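Local coordinates for alanine racemase (Actinobacillus succinogenes, PDB 3C3K), which is named for a racemase but has the two-domain fold of periplasmic binding proteins and LacI-type regulators, and probably binds a small ligand, at residues I127-H132 with F189-V194. Sequence-based numbering, arbitrary orientation.
Sequences IALINH and FAISDV
Three backbone hydrogen bonds join strand 127-131 to the parallel strand 187-190 and the turn after it. F189 N gives a nearly straight bond to A128 O (2.9 Å, 169° at the hydrogen). I130 N reaches F189 O at 3.0 Å. I191 N lies almost along the C=O axis of I130, 3.2 Å from its O. On one face, L129 and F189 both hold CG anti to N; with chi2 of L129 at 79°, its CD1 reaches F189 CD2 (3.6 Å), oblique to the ring. That methyl also meets I191 CD1, tight at 3.4 Å, so the forked end of L129 fills between ring and isoleucine, covered by helices 108-121 and 137-152. On the other face the single methyl of A190 admits the beta-branched I130, CB to CB 4.1 Å, and I130 packs on helix 168-179. Strands 127-131 and 187-190 are the central pair of the four-stranded parallel sheet in one Rossmann-like lobe of the periplasmic-binding-protein fold. N131 OD1 accepts a short but bent bond from H132 N (2.7 Å), while ND2 hydrogen-bonds to E143 OE1 and A139 O. S192 OG N-caps helix 193-205, accepting from V194 N; D193 OD1 accepts from T234 OG1, OD2 from V222 N.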
# COMPACT_ATOMS: atom_id res chain seq x y z
N ILE B 127 3.03 24.37 16.95
CA ILE B 127 2.98 23.42 15.88
C ILE B 127 3.88 22.27 16.33
O ILE B 127 5.05 22.50 16.69
CB ILE B 127 3.50 24.03 14.55
CG1 ILE B 127 2.63 25.22 14.12
CG2 ILE B 127 3.53 22.93 13.41
CD1 ILE B 127 3.29 26.19 13.22
N ALA B 128 3.35 21.05 16.31
CA ALA B 128 4.07 19.81 16.66
C ALA B 128 4.37 19.05 15.37
O ALA B 128 3.75 19.31 14.31
CB ALA B 128 3.20 18.90 17.64
N LEU B 129 5.36 18.16 15.45
CA LEU B 129 5.78 17.30 14.35
C LEU B 129 5.64 15.82 14.77
O LEU B 129 6.04 15.43 15.88
CB LEU B 129 7.23 17.62 13.93
CG LEU B 129 7.86 16.81 12.78
CD1 LEU B 129 7.31 17.39 11.42
CD2 LEU B 129 9.39 16.92 12.77
N ILE B 130 5.01 15.03 13.92
CA ILE B 130 5.07 13.58 14.10
C ILE B 130 6.10 13.12 13.04
O ILE B 130 5.85 13.27 11.80
CB ILE B 130 3.69 12.86 13.88
CG1 ILE B 130 2.68 13.35 14.89
CG2 ILE B 130 3.86 11.30 14.04
CD1 ILE B 130 1.30 12.76 14.76
N ASN B 131 7.25 12.67 13.50
CA ASN B 131 8.27 12.19 12.56
C ASN B 131 8.33 10.65 12.62
O ASN B 131 7.65 10.03 13.45
CB ASN B 131 9.62 12.87 12.87
CG ASN B 131 10.55 12.91 11.69
OD1 ASN B 131 10.37 12.17 10.72
ND2 ASN B 131 11.63 13.70 11.79
N HIS B 132 9.09 9.99 11.76
CA HIS B 132 9.01 8.52 11.81
C HIS B 132 10.38 7.89 12.00
O HIS B 132 10.77 7.57 13.17
CB HIS B 132 8.14 7.93 10.66
CG HIS B 132 8.29 6.44 10.46
ND1 HIS B 132 8.18 5.52 11.48
CD2 HIS B 132 8.52 5.72 9.32
CE1 HIS B 132 8.35 4.29 10.99
NE2 HIS B 132 8.57 4.38 9.69
N PHE B 189 1.85 18.63 12.24
CA PHE B 189 2.41 18.41 10.94
C PHE B 189 3.03 17.00 10.96
O PHE B 189 3.96 16.77 11.72
CB PHE B 189 3.51 19.45 10.70
CG PHE B 189 4.29 19.27 9.41
CD1 PHE B 189 3.69 18.66 8.29
CD2 PHE B 189 5.59 19.80 9.29
CE1 PHE B 189 4.41 18.50 7.13
CE2 PHE B 189 6.32 19.66 8.11
CZ PHE B 189 5.72 19.03 7.02
N ALA B 190 2.47 16.06 10.17
CA ALA B 190 3.05 14.72 10.03
C ALA B 190 3.76 14.52 8.71
O ALA B 190 3.33 15.03 7.65
CB ALA B 190 2.02 13.64 10.27
N ILE B 191 4.83 13.75 8.81
CA ILE B 191 5.79 13.39 7.75
C ILE B 191 5.23 12.37 6.72
O ILE B 191 5.90 12.04 5.73
CB ILE B 191 7.03 12.88 8.51
CG1 ILE B 191 8.11 13.93 8.60
CG2 ILE B 191 7.42 11.43 8.31
CD1 ILE B 191 7.57 15.24 8.80
N SER B 192 4.00 11.93 6.94
CA SER B 192 3.29 11.11 5.95
C SER B 192 1.79 11.29 6.16
O SER B 192 1.33 11.36 7.29
CB SER B 192 3.62 9.64 6.15
OG SER B 192 2.67 8.83 5.44
N ASP B 193 1.00 11.28 5.07
CA ASP B 193 -0.44 11.25 5.18
C ASP B 193 -0.96 10.07 6.03
O ASP B 193 -1.97 10.19 6.62
CB ASP B 193 -1.08 11.14 3.79
CG ASP B 193 -0.81 12.36 2.94
OD1 ASP B 193 -0.56 13.44 3.51
OD2 ASP B 193 -0.95 12.27 1.71
N VAL B 194 -0.27 8.95 6.06
CA VAL B 194 -0.71 7.76 6.84
C VAL B 194 -0.73 8.13 8.36
O VAL B 194 -1.66 7.82 9.09
CB VAL B 194 0.20 6.56 6.58
CG1 VAL B 194 -0.18 5.37 7.46
CG2 VAL B 194 0.14 6.13 5.11